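Local coordinates for SusD homolog (Bacteroides thetaiotaomicron VPI-5482, PDB 3FDH), which probably binds glycans at the outer membrane, as SusD/RagB-family lipoproteins do, for uptake by a partner transporter, at residues S73-N76 with N77-N80; C120-I123 with A124-G128; Y252-Y255 with N256-G260; T269-A273 with Y274-R278; E415-I418 with Q419-L422. All coordinates share one frame; numbering follows the deposited sequence.

Contact 1 of 5, residues S73-N76 with N77-N80; sequences STFN and NSWN
Asn76 and Asn80 lie one helical turn apart and their carboxamides meet obliquely, the amide planes 74° apart. Starting at the root of Asn76, CB sits against the backbone N of Asn77. With CG anti to the backbone N (chi1 -163°), the amide reaches forward to the next turn, where CG is 3.7 Å from Asn80 ND2. OD1 accepts a hydrogen bond from the backbone N of Ser469, while ND2 donates to a water, 3.1 Å away, that in turn donates to Asn77 OD1. The two amide nitrogens, Asn76 ND2 and Asn80 ND2, are 3.3 Å apart; both are donors, so they do not bond to each other, and Asn80 ND2 pairs with Ser469 OG. This is the first turn of helix 76-95, entered through a type I beta turn from Ser73 to Asn76, with Phe75 at the N-cap position. The Phe75 carbonyl O accepts from Trp79 N at 2.8 Å, and Asn76 O from Asn80 N at 2.8 Å. Two of the turn's NH groups point back at the loop and are reached through water: Asn77 N at 3.0 Å from the water held by Ser73 O, and Ser78 N at 3.0 Å from the one held by Thr74 O. The indole of Trp79 swings off the helix, its NE1 bonded to Asp470, and the Phe75 ring stacks on Tyr464.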
loop_
_atom_site.group_PDB
_atom_site.type_symbol
_atom_site.label_atom_id
_atom_site.label_comp_id
_atom_site.label_asym_id
_atom_site.label_seq_id
_atom_site.Cartn_x
_atom_site.Cartn_y
_atom_site.Cartn_z
ATOM N N SER A 73 18.835 10.332 1.434
ATOM C CA SER A 73 18.238 11.156 0.366
ATOM C C SER A 73 17.076 10.526 -0.301
ATOM O O SER A 73 16.194 11.194 -0.823
ATOM C CB SER A 73 19.209 11.363 -0.786
ATOM O OG SER A 73 20.324 12.034 -0.334
ATOM N N THR A 74 17.088 9.206 -0.270
ATOM C CA THR A 74 16.176 8.447 -1.088
ATOM C C THR A 74 14.720 8.728 -0.842
ATOM O O THR A 74 13.940 8.850 -1.802
ATOM C CB THR A 74 16.471 6.972 -0.942
ATOM O OG1 THR A 74 17.837 6.763 -1.300
ATOM C CG2 THR A 74 15.589 6.166 -1.793
ATOM N N PHE A 75 14.342 8.774 0.425
ATOM C CA PHE A 75 12.919 8.995 0.775
ATOM C C PHE A 75 12.710 10.317 1.431
ATOM O O PHE A 75 11.733 10.513 2.121
ATOM C CB PHE A 75 12.406 7.876 1.669
ATOM C CG PHE A 75 12.462 6.526 0.983
ATOM C CD1 PHE A 75 11.592 6.264 -0.046
ATOM C CD2 PHE A 75 13.428 5.571 1.315
ATOM C CE1 PHE A 75 11.635 5.085 -0.719
ATOM C CE2 PHE A 75 13.498 4.374 0.632
ATOM C CZ PHE A 75 12.600 4.127 -0.392
ATOM N N ASN A 76 13.632 11.236 1.201
ATOM C CA ASN A 76 13.511 12.571 1.818
ATOM C C ASN A 76 12.226 13.284 1.438
ATOM O O ASN A 76 11.519 13.850 2.277
ATOM C CB ASN A 76 14.684 13.476 1.489
ATOM C CG ASN A 76 14.758 14.664 2.433
ATOM O OD1 ASN A 76 14.671 14.501 3.645
ATOM N ND2 ASN A 76 14.884 15.860 1.883
ATOM N N ASN A 77 11.905 13.244 0.154
ATOM C CA ASN A 77 10.679 13.874 -0.326
ATOM C C ASN A 77 9.428 13.246 0.277
ATOM O O ASN A 77 8.511 13.951 0.732
ATOM C CB ASN A 77 10.572 13.822 -1.842
ATOM C CG ASN A 77 11.497 14.789 -2.527
ATOM O OD1 ASN A 77 11.981 15.750 -1.925
ATOM N ND2 ASN A 77 11.752 14.542 -3.815
ATOM N N SER A 78 9.404 11.914 0.286
ATOM C CA SER A 78 8.270 11.180 0.831
ATOM C C SER A 78 8.100 11.496 2.290
ATOM O O SER A 78 7.016 11.723 2.780
ATOM C CB SER A 78 8.453 9.686 0.689
ATOM O OG SER A 78 8.422 9.355 -0.679
ATOM N N TRP A 79 9.228 11.453 2.980
ATOM C CA TRP A 79 9.330 11.795 4.408
ATOM C C TRP A 79 8.753 13.192 4.689
ATOM O O TRP A 79 7.872 13.402 5.522
ATOM C CB TRP A 79 10.811 11.718 4.813
ATOM C CG TRP A 79 11.194 12.282 6.136
ATOM C CD1 TRP A 79 11.599 13.555 6.375
ATOM C CD2 TRP A 79 11.294 11.585 7.397
ATOM N NE1 TRP A 79 11.927 13.708 7.704
ATOM C CE2 TRP A 79 11.742 12.512 8.350
ATOM C CE3 TRP A 79 11.051 10.268 7.808
ATOM C CZ2 TRP A 79 11.934 12.171 9.696
ATOM C CZ3 TRP A 79 11.244 9.936 9.148
ATOM C CH2 TRP A 79 11.683 10.873 10.061
ATOM N N ASN A 80 9.292 14.165 3.999
ATOM C CA ASN A 80 8.803 15.544 4.166
ATOM C C ASN A 80 7.321 15.666 3.861
ATOM O O ASN A 80 6.574 16.355 4.541
ATOM C CB ASN A 80 9.586 16.496 3.279
ATOM C CG ASN A 80 10.990 16.713 3.779
ATOM O OD1 ASN A 80 11.251 16.656 4.987
ATOM N ND2 ASN A 80 11.904 16.989 2.857
HETATM O O HOH W 1 13.690 12.121 -1.999
HETATM O O HOH W 2 11.109 10.349 -1.685
HETATM O O HOH W 3 14.834 15.779 -1.180
#

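Contact 2 of 5, residues C120-I123 with A124-G128; sequences CALI and ADFFG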
loop_
_atom_site.group_PDB
_atom_site.type_symbol
_atom_site.label_atom_id
_atom_site.label_comp_id
_atom_site.label_asym_id
_atom_site.label_seq_id
_atom_site.Cartn_x
_atom_site.Cartn_y
_atom_site.Cartn_z
ATOM N N CYS A 120 0.494 8.939 10.300
ATOM C CA CYS A 120 1.343 8.520 11.418
ATOM C C CYS A 120 1.788 7.102 11.207
ATOM O O CYS A 120 2.916 6.720 11.529
ATOM C CB CYS A 120 0.617 8.612 12.759
ATOM S SG CYS A 120 0.437 10.328 13.375
ATOM N N ALA A 121 0.891 6.319 10.656
ATOM C CA ALA A 121 1.171 4.893 10.405
ATOM C C ALA A 121 2.246 4.745 9.346
ATOM O O ALA A 121 3.131 3.889 9.441
ATOM C CB ALA A 121 -0.093 4.176 9.968
ATOM N N LEU A 122 2.172 5.576 8.318
ATOM C CA LEU A 122 3.203 5.505 7.239
ATOM C C LEU A 122 4.550 5.822 7.859
ATOM O O LEU A 122 5.575 5.210 7.587
ATOM C CB LEU A 122 2.864 6.453 6.065
ATOM C CG LEU A 122 1.690 6.046 5.169
ATOM C CD1 LEU A 122 1.269 7.207 4.252
ATOM C CD2 LEU A 122 2.015 4.787 4.357
ATOM N N ILE A 123 4.534 6.770 8.769
ATOM C CA ILE A 123 5.779 7.149 9.424
ATOM C C ILE A 123 6.313 5.962 10.216
ATOM O O ILE A 123 7.488 5.552 10.122
ATOM C CB ILE A 123 5.595 8.348 10.402
ATOM C CG1 ILE A 123 5.377 9.661 9.641
ATOM C CG2 ILE A 123 6.829 8.530 11.259
ATOM C CD1 ILE A 123 5.054 10.847 10.546
ATOM N N ALA A 124 5.435 5.452 11.053
ATOM C CA ALA A 124 5.813 4.386 11.973
ATOM C C ALA A 124 6.198 3.138 11.220
ATOM O O ALA A 124 7.170 2.495 11.529
ATOM C CB ALA A 124 4.689 4.106 13.007
ATOM N N ASP A 125 5.430 2.797 10.208
ATOM C CA ASP A 125 5.669 1.536 9.463
ATOM C C ASP A 125 6.963 1.528 8.668
ATOM O O ASP A 125 7.709 0.506 8.614
ATOM C CB ASP A 125 4.507 1.223 8.549
ATOM C CG ASP A 125 3.311 0.817 9.312
ATOM O OD1 ASP A 125 3.439 0.445 10.507
ATOM O OD2 ASP A 125 2.223 0.911 8.716
ATOM N N PHE A 126 7.268 2.689 8.096
ATOM C CA PHE A 126 8.401 2.767 7.181
ATOM C C PHE A 126 9.672 3.179 7.829
ATOM O O PHE A 126 10.718 2.680 7.463
ATOM C CB PHE A 126 8.050 3.579 5.921
ATOM C CG PHE A 126 7.188 2.810 5.039
ATOM C CD1 PHE A 126 5.818 2.733 5.280
ATOM C CD2 PHE A 126 7.739 2.020 4.064
ATOM C CE1 PHE A 126 5.057 1.915 4.545
ATOM C CE2 PHE A 126 6.975 1.236 3.302
ATOM C CZ PHE A 126 5.638 1.155 3.546
ATOM N N PHE A 127 9.579 4.048 8.819
ATOM C CA PHE A 127 10.783 4.576 9.416
ATOM C C PHE A 127 11.093 4.103 10.818
ATOM O O PHE A 127 12.220 4.225 11.276
ATOM C CB PHE A 127 10.762 6.113 9.335
ATOM C CG PHE A 127 10.657 6.598 7.938
ATOM C CD1 PHE A 127 11.774 6.719 7.165
ATOM C CD2 PHE A 127 9.428 6.923 7.395
ATOM C CE1 PHE A 127 11.684 7.149 5.870
ATOM C CE2 PHE A 127 9.322 7.339 6.100
ATOM C CZ PHE A 127 10.442 7.447 5.326
ATOM N N GLY A 128 10.101 3.514 11.461
ATOM C CA GLY A 128 10.246 3.004 12.825
ATOM C C GLY A 128 10.019 4.109 13.810
ATOM O O GLY A 128 9.084 4.901 13.678
#
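Leu122 and Phe126 run alongside each other off the same face of helix 106-127, in the last turns of this buried alpha-helix packed among the helices of the SusD-like fold. Four main-chain i to i+4 bonds hold these turns: Ala124 N to Cys120 O, Asp125 N to Ala121 O at 2.7 Å, Phe126 N to Leu122 O, and Phe127 N to Ile123 O at 2.9 Å. Gly128, with positive phi, then takes the chain out of the helix.

Apolar contact across the turn rests on Leu122 CD2, which lies 4.2 Å from Phe126 CE1. The Phe126 side chain has CG anti to its carbonyl carbon (chi1 -74°), which lays the ring back over the preceding turn with Leu122 O in plane at its edge, 3.4 Å from CD1. Beyond the helix the same ring takes a cation-pi contact from Arg439 and meets Tyr464 edge-to-face. Ile123 packs against helix 76-95, and Ala124 against helix 154-171.

The charged group is Asp125, whose carboxylate leaves the helix near Ala121 and is held by several partners: OD2 forms a salt bridge with Arg208, and OD1 takes hydrogen bonds from Tyr158 and Trp494. With Asp125 cut back to an alanine, Arg208 would probably lose its counter-charge, and the Tyr158 hydroxyl and Trp494 NE1 their shared acceptor. At the end of the helix the ring of Phe127 is likewise turned edge-on to a carbonyl, with Ile123 O in its plane and 3.6 Å from CD2.

Contact 3 of 5, residues Y252-Y255 with N256-G260; sequences YGFY and NSRAG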
loop_
_atom_site.group_PDB
_atom_site.type_symbol
_atom_site.label_atom_id
_atom_site.label_comp_id
_atom_site.label_asym_id
_atom_site.label_seq_id
_atom_site.Cartn_x
_atom_site.Cartn_y
_atom_site.Cartn_z
ATOM N N TYR A 252 1.172 4.943 -12.453
ATOM C CA TYR A 252 1.244 5.269 -13.869
ATOM C C TYR A 252 2.229 6.426 -14.084
ATOM O O TYR A 252 3.050 6.434 -15.025
ATOM C CB TYR A 252 -0.155 5.641 -14.408
ATOM C CG TYR A 252 -0.116 6.321 -15.755
ATOM C CD1 TYR A 252 0.108 7.690 -15.863
ATOM C CD2 TYR A 252 -0.328 5.601 -16.916
ATOM C CE1 TYR A 252 0.151 8.299 -17.101
ATOM C CE2 TYR A 252 -0.289 6.197 -18.141
ATOM C CZ TYR A 252 -0.044 7.540 -18.235
ATOM O OH TYR A 252 -0.035 8.132 -19.465
ATOM N N GLY A 253 2.166 7.375 -13.156
ATOM C CA GLY A 253 2.963 8.591 -13.222
ATOM C C GLY A 253 4.437 8.329 -13.186
ATOM O O GLY A 253 5.221 8.909 -13.957
ATOM N N PHE A 254 4.827 7.458 -12.275
ATOM C CA PHE A 254 6.227 7.062 -12.156
ATOM C C PHE A 254 6.739 6.459 -13.445
ATOM O O PHE A 254 7.797 6.832 -13.938
ATOM C CB PHE A 254 6.476 6.061 -11.026
ATOM C CG PHE A 254 7.863 5.466 -11.081
ATOM C CD1 PHE A 254 8.954 6.180 -10.626
ATOM C CD2 PHE A 254 8.077 4.212 -11.658
ATOM C CE1 PHE A 254 10.226 5.644 -10.719
ATOM C CE2 PHE A 254 9.350 3.688 -11.760
ATOM C CZ PHE A 254 10.413 4.395 -11.289
ATOM N N TYR A 255 5.975 5.543 -14.012
ATOM C CA TYR A 255 6.398 4.883 -15.259
ATOM C C TYR A 255 6.407 5.859 -16.432
ATOM O O TYR A 255 7.219 5.787 -17.347
ATOM C CB TYR A 255 5.526 3.655 -15.597
ATOM C CG TYR A 255 6.101 2.921 -16.785
ATOM C CD1 TYR A 255 7.157 2.029 -16.632
ATOM C CD2 TYR A 255 5.588 3.113 -18.061
ATOM C CE1 TYR A 255 7.726 1.390 -17.715
ATOM C CE2 TYR A 255 6.155 2.498 -19.152
ATOM C CZ TYR A 255 7.225 1.637 -18.978
ATOM O OH TYR A 255 7.755 1.017 -20.090
ATOM N N ASN A 256 5.478 6.792 -16.373
ATOM C CA ASN A 256 5.307 7.761 -17.445
ATOM C C ASN A 256 6.484 8.696 -17.451
ATOM O O ASN A 256 6.929 9.135 -18.506
ATOM C CB ASN A 256 4.017 8.528 -17.247
ATOM C CG ASN A 256 3.796 9.573 -18.292
ATOM O OD1 ASN A 256 3.869 10.773 -17.985
ATOM N ND2 ASN A 256 3.524 9.144 -19.540
ATOM N N SER A 257 7.001 8.964 -16.254
ATOM C CA SER A 257 8.122 9.896 -16.043
ATOM C C SER A 257 9.505 9.271 -16.091
ATOM O O SER A 257 10.469 9.933 -16.485
ATOM C CB SER A 257 8.013 10.592 -14.686
ATOM O OG SER A 257 6.936 11.519 -14.718
ATOM N N ARG A 258 9.582 8.013 -15.684
ATOM C CA ARG A 258 10.858 7.308 -15.509
ATOM C C ARG A 258 11.044 6.015 -16.272
ATOM O O ARG A 258 12.170 5.546 -16.424
ATOM C CB ARG A 258 11.066 7.011 -14.016
ATOM C CG ARG A 258 10.960 8.236 -13.160
ATOM C CD ARG A 258 12.095 9.159 -13.489
ATOM N NE ARG A 258 11.745 10.546 -13.216
ATOM C CZ ARG A 258 12.321 11.574 -13.831
ATOM N NH1 ARG A 258 13.280 11.355 -14.761
ATOM N NH2 ARG A 258 11.938 12.807 -13.524
ATOM N N ALA A 259 9.959 5.451 -16.763
ATOM C CA ALA A 259 9.988 4.179 -17.481
ATOM C C ALA A 259 10.880 3.205 -16.713
ATOM O O ALA A 259 11.629 2.433 -17.285
ATOM C CB ALA A 259 10.505 4.380 -18.920
ATOM N N GLY A 260 10.736 3.203 -15.397
ATOM C CA GLY A 260 11.681 2.507 -14.527
ATOM C C GLY A 260 11.394 1.152 -13.963
ATOM O O GLY A 260 12.161 0.642 -13.153
HETATM O O HOH W 4 4.230 11.616 -15.282
#
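Gly253 O gathers a main-chain and a solvent partner in the last turns of helix 250-258: Ser257 N donates to it at 2.9 Å, and a water donates at 3.2 Å. The same water donates to Asn256 OD1 and accepts from Ser257 OG at 2.8 Å, tying the two side chains to the carbonyl. Two aromatic rings cover the backbone beyond. Phe254, its CG anti to the backbone N (chi1 169°), turns its ring toward the helix end, where Arg258 CB stands over one face, 4.0 Å from the centroid in a CH-pi contact. The two side chains run roughly perpendicular, and the ring also reaches Gly260 CA, 3.8 Å from CE2. Tyr255 does the same one residue on, with Ala259 CA over one face, 3.9 Å from the centroid. Further back along the helix, Tyr252 and the Asn256 amide have nearly parallel planes, 13° apart, with Tyr252 CE1 3.9 Å from Asn256 CB. The last helical NH bond, Ala259 N to Tyr255 O, comes in from 40° out of the carbonyl plane. Ala259, with positive phi, ends the helix: a C-terminus with two aromatic rings packed by CH-pi contacts on its last turn, before strand 261-263.

Contact 4 of 5, residues T269-A273 with Y274-R278; sequences TKLLA and YNDPR
Leu271 slants across Asp276 where helix 265-274 ends in a Schellman motif, with Asn275, of positive phi, as its C-prime residue. The backbone signature is a bond from Asp276 N to Leu271 O at 2.8 Å and a weak one from Asn275 N to Leu272 O. Reversing the chain this way sets the aspartate over the leucine: Leu271 CD2 touches the root of the carboxylate, 3.6 Å from Asp276 CG, and the same methyl group approaches Arg278 CB. Asp276 has CG anti to its backbone N (chi1 179°), which directs the carboxylate toward Arg278, two residues on. There the guanidinium grips it side-on, one nitrogen to each oxygen: NH2 meets the syn lone pair of OD2 at 2.7 Å, nearly in the guanidinium plane, whereas NE reaches OD1 from a more tilted position. OD1 also accepts from Arg278 N at 2.8 Å on its anti lone pair, closing an Asx turn, so three N-H groups fix the rotation of the carboxylate. Tyr274 is turned differently: its ring turns an edge to Lys270 O, which lies in the ring plane, and its hydroxyl has Glu415 of helix 412-423 as partner. Lys407 adds a cation-pi contact to this ring. The closest approach of ring to carbonyl is Tyr274 CD1 to Lys270 O, 3.2 Å.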
loop_
_atom_site.group_PDB
_atom_site.type_symbol
_atom_site.label_atom_id
_atom_site.label_comp_id
_atom_site.label_asym_id
_atom_site.label_seq_id
_atom_site.Cartn_x
_atom_site.Cartn_y
_atom_site.Cartn_z
ATOM N N THR A 269 6.565 -16.347 -12.039
ATOM C CA THR A 269 6.712 -17.743 -11.626
ATOM C C THR A 269 5.519 -18.181 -10.769
ATOM O O THR A 269 4.982 -19.255 -10.935
ATOM C CB THR A 269 8.000 -17.926 -10.806
ATOM O OG1 THR A 269 9.122 -17.539 -11.605
ATOM C CG2 THR A 269 8.185 -19.404 -10.372
ATOM N N LYS A 270 5.135 -17.322 -9.831
ATOM C CA LYS A 270 3.994 -17.610 -8.933
ATOM C C LYS A 270 2.708 -17.702 -9.731
ATOM O O LYS A 270 1.925 -18.650 -9.633
ATOM C CB LYS A 270 3.842 -16.524 -7.877
ATOM C CG LYS A 270 4.983 -16.439 -6.855
ATOM C CD LYS A 270 4.783 -15.310 -5.871
ATOM C CE LYS A 270 5.916 -15.223 -4.801
ATOM N NZ LYS A 270 7.273 -14.863 -5.302
ATOM N N LEU A 271 2.466 -16.666 -10.514
ATOM C CA LEU A 271 1.237 -16.626 -11.325
ATOM C C LEU A 271 1.091 -17.870 -12.217
ATOM O O LEU A 271 -0.019 -18.438 -12.394
ATOM C CB LEU A 271 1.173 -15.327 -12.182
ATOM C CG LEU A 271 1.120 -14.006 -11.411
ATOM C CD1 LEU A 271 1.320 -12.746 -12.337
ATOM C CD2 LEU A 271 -0.203 -13.927 -10.632
ATOM N N LEU A 272 2.212 -18.281 -12.789
ATOM C CA LEU A 272 2.249 -19.423 -13.703
ATOM C C LEU A 272 2.017 -20.700 -12.945
ATOM O O LEU A 272 1.360 -21.600 -13.420
ATOM C CB LEU A 272 3.605 -19.513 -14.459
ATOM C CG LEU A 272 3.873 -18.474 -15.568
ATOM C CD1 LEU A 272 5.379 -18.459 -15.950
ATOM C CD2 LEU A 272 2.962 -18.770 -16.771
ATOM N N ALA A 273 2.536 -20.753 -11.737
ATOM C CA ALA A 273 2.436 -21.967 -10.937
ATOM C C ALA A 273 0.975 -22.216 -10.591
ATOM O O ALA A 273 0.529 -23.331 -10.509
ATOM C CB ALA A 273 3.273 -21.873 -9.692
ATOM N N TYR A 274 0.259 -21.133 -10.366
ATOM C CA TYR A 274 -1.164 -21.189 -10.013
ATOM C C TYR A 274 -2.090 -21.192 -11.202
ATOM O O TYR A 274 -3.267 -21.492 -11.092
ATOM C CB TYR A 274 -1.519 -19.948 -9.183
ATOM C CG TYR A 274 -1.202 -20.079 -7.723
ATOM C CD1 TYR A 274 0.063 -19.789 -7.228
ATOM C CD2 TYR A 274 -2.169 -20.474 -6.830
ATOM C CE1 TYR A 274 0.340 -19.923 -5.916
ATOM C CE2 TYR A 274 -1.896 -20.609 -5.501
ATOM C CZ TYR A 274 -0.642 -20.323 -5.046
ATOM O OH TYR A 274 -0.339 -20.475 -3.730
ATOM N N ASN A 275 -1.535 -20.844 -12.338
ATOM C CA ASN A 275 -2.326 -20.586 -13.510
ATOM C C ASN A 275 -3.331 -19.500 -13.149
ATOM O O ASN A 275 -4.484 -19.539 -13.488
ATOM C CB ASN A 275 -3.033 -21.813 -14.022
ATOM C CG ASN A 275 -3.635 -21.607 -15.393
ATOM O OD1 ASN A 275 -3.180 -20.766 -16.167
ATOM N ND2 ASN A 275 -4.662 -22.386 -15.710
ATOM N N ASP A 276 -2.849 -18.542 -12.391
ATOM C CA ASP A 276 -3.649 -17.378 -12.001
ATOM C C ASP A 276 -4.140 -16.668 -13.297
ATOM O O ASP A 276 -3.415 -16.573 -14.279
ATOM C CB ASP A 276 -2.808 -16.495 -11.062
ATOM C CG ASP A 276 -3.519 -15.233 -10.601
ATOM O OD1 ASP A 276 -3.845 -14.371 -11.448
ATOM O OD2 ASP A 276 -3.711 -15.097 -9.370
ATOM N N PRO A 277 -5.407 -16.246 -13.348
ATOM C CA PRO A 277 -5.896 -15.563 -14.551
ATOM C C PRO A 277 -5.014 -14.410 -15.062
ATOM O O PRO A 277 -4.979 -14.122 -16.248
ATOM C CB PRO A 277 -7.229 -14.978 -14.104
ATOM C CG PRO A 277 -7.618 -15.754 -12.874
ATOM C CD PRO A 277 -6.392 -16.271 -12.254
ATOM N N ARG A 278 -4.327 -13.742 -14.151
ATOM C CA ARG A 278 -3.499 -12.585 -14.497
ATOM C C ARG A 278 -2.206 -12.984 -15.218
ATOM O O ARG A 278 -1.545 -12.169 -15.850
ATOM C CB ARG A 278 -3.144 -11.785 -13.234
ATOM C CG ARG A 278 -4.368 -11.112 -12.604
ATOM C CD ARG A 278 -4.034 -10.616 -11.176
ATOM N NE ARG A 278 -4.098 -11.731 -10.223
ATOM C CZ ARG A 278 -4.781 -11.750 -9.078
ATOM N NH1 ARG A 278 -5.374 -10.657 -8.604
ATOM N NH2 ARG A 278 -4.810 -12.866 -8.368
#

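Contact 5 of 5, residues E415-I418 with Q419-L422; sequences ETMI and QKYL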
loop_
_atom_site.group_PDB
_atom_site.type_symbol
_atom_site.label_atom_id
_atom_site.label_comp_id
_atom_site.label_asym_id
_atom_site.label_seq_id
_atom_site.Cartn_x
_atom_site.Cartn_y
_atom_site.Cartn_z
ATOM N N GLU A 415 -1.573 -20.062 2.274
ATOM C CA GLU A 415 -2.318 -19.801 1.030
ATOM C C GLU A 415 -3.010 -18.443 1.053
ATOM O O GLU A 415 -3.013 -17.697 0.074
ATOM C CB GLU A 415 -3.311 -20.910 0.735
ATOM C CG GLU A 415 -4.058 -20.690 -0.561
ATOM C CD GLU A 415 -3.171 -20.643 -1.844
ATOM O OE1 GLU A 415 -2.002 -21.106 -1.867
ATOM O OE2 GLU A 415 -3.688 -20.155 -2.873
ATOM N N THR A 416 -3.590 -18.135 2.197
ATOM C CA THR A 416 -4.232 -16.855 2.416
ATOM C C THR A 416 -3.258 -15.702 2.190
ATOM O O THR A 416 -3.574 -14.742 1.515
ATOM C CB THR A 416 -4.898 -16.761 3.831
ATOM O OG1 THR A 416 -5.956 -17.742 3.912
ATOM C CG2 THR A 416 -5.458 -15.298 4.131
HETATM N N MSE A 417 -2.039 -15.806 2.687
HETATM C CA MSE A 417 -1.147 -14.681 2.595
HETATM C C MSE A 417 -0.524 -14.583 1.197
HETATM O O MSE A 417 -0.219 -13.472 0.715
HETATM C CB MSE A 417 -0.099 -14.793 3.670
HETATM C CG MSE A 417 -0.658 -14.864 5.108
HETATM SE SE MSE A 417 -1.787 -13.345 5.482
HETATM C CE MSE A 417 -0.438 -11.978 5.229
ATOM N N ILE A 418 -0.346 -15.747 0.558
ATOM C CA ILE A 418 0.106 -15.783 -0.862
ATOM C C ILE A 418 -0.930 -15.058 -1.727
ATOM O O ILE A 418 -0.598 -14.239 -2.589
ATOM C CB ILE A 418 0.360 -17.211 -1.390
ATOM C CG1 ILE A 418 1.610 -17.797 -0.705
ATOM C CG2 ILE A 418 0.587 -17.158 -2.886
ATOM C CD1 ILE A 418 1.901 -19.320 -0.975
ATOM N N GLN A 419 -2.191 -15.354 -1.471
ATOM C CA GLN A 419 -3.279 -14.740 -2.202
ATOM C C GLN A 419 -3.385 -13.243 -1.927
ATOM O O GLN A 419 -3.676 -12.458 -2.837
ATOM C CB GLN A 419 -4.636 -15.478 -1.978
ATOM C CG GLN A 419 -4.685 -16.886 -2.616
ATOM C CD GLN A 419 -4.409 -16.877 -4.138
ATOM O OE1 GLN A 419 -4.887 -16.002 -4.868
ATOM N NE2 GLN A 419 -3.651 -17.860 -4.611
ATOM N N LYS A 420 -3.090 -12.826 -0.697
ATOM C CA LYS A 420 -3.152 -11.417 -0.353
ATOM C C LYS A 420 -2.092 -10.738 -1.189
ATOM O O LYS A 420 -2.310 -9.718 -1.801
ATOM C CB LYS A 420 -2.909 -11.204 1.159
ATOM C CG LYS A 420 -3.095 -9.793 1.622
ATOM C CD LYS A 420 -2.921 -9.619 3.118
ATOM C CE LYS A 420 -3.456 -8.287 3.631
ATOM N NZ LYS A 420 -2.856 -7.960 5.015
ATOM N N TYR A 421 -0.909 -11.326 -1.155
ATOM C CA TYR A 421 0.253 -10.872 -1.949
ATOM C C TYR A 421 -0.066 -10.716 -3.437
ATOM O O TYR A 421 0.133 -9.630 -3.991
ATOM C CB TYR A 421 1.496 -11.749 -1.702
ATOM C CG TYR A 421 2.657 -11.395 -2.603
ATOM C CD1 TYR A 421 2.803 -12.023 -3.837
ATOM C CD2 TYR A 421 3.632 -10.486 -2.215
ATOM C CE1 TYR A 421 3.818 -11.694 -4.706
ATOM C CE2 TYR A 421 4.670 -10.156 -3.073
ATOM C CZ TYR A 421 4.784 -10.759 -4.305
ATOM O OH TYR A 421 5.843 -10.439 -5.176
ATOM N N LEU A 422 -0.715 -11.716 -4.054
ATOM C CA LEU A 422 -1.042 -11.656 -5.477
ATOM C C LEU A 422 -2.133 -10.633 -5.808
ATOM O O LEU A 422 -2.093 -9.985 -6.863
ATOM C CB LEU A 422 -1.461 -13.050 -6.006
ATOM C CG LEU A 422 -0.292 -14.052 -5.955
ATOM C CD1 LEU A 422 -0.838 -15.423 -6.405
ATOM C CD2 LEU A 422 0.867 -13.624 -6.868
#
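This is a one-turn contact along a buried face of helix 412-423, an alpha-helix lodged between helices 335-348, 393-410 and 265-274 of the SusD-like fold; Glu415 and Gln419, four residues apart, carry it. Their side chains meet at a slant, with carboxylate and amide planes 34° apart. Gln419 NE2 donates to Glu415 OE2 at 2.9 Å, from above the carboxylate plane, and the N-H...O angle is a bent 146°. Glu415 is folded at chi2 (61°), which brings OE2 forward along the helix onto the glutamine; Gln419 CG lies 3.4 Å from the same oxygen. The other oxygen, OE1, bonds to the Tyr274 hydroxyl, so the carboxylate joins two helices. Loss of the amide, as in a leucine here, is likely to leave OE2 without this donor and the carboxylate freer to turn. On the backbone, Tyr421 N to Met417 O and Leu422 N to Ile418 O, both at 2.9 Å, continue the i to i+4 ladder. On another side of the helix the selenomethionine Met417 lies alongside Lys420, its CE 4.0 Å from Lys420 CD; the lysine continues extended to a salt bridge with Asp437. Ile418 and Leu422 also run side by side, with Ile418 CG2 4.2 Å from Leu422 CD1.

In the fold
All five contacts are local and follow one another in series along the chain: contact 1 opens a helix, contacts 2, 3 and 4 end one, and contact 5 lies inside one. Contacts 1 and 2 are neighbours, centres about 13 Å apart, on the consecutive helices 76-95 and 106-127; Trp79 packs on Phe127. Contacts 4 and 5 form a second pair, about 12 Å apart between centres, where the end of helix 265-274 meets helix 412-423, far apart in sequence. Contacts 1 and 4 are about 35 Å apart between centres, on opposite sides of the chain's centre. Each touching pair thus ties neighbouring helices of a largely helical fold, while contact 3 stands apart.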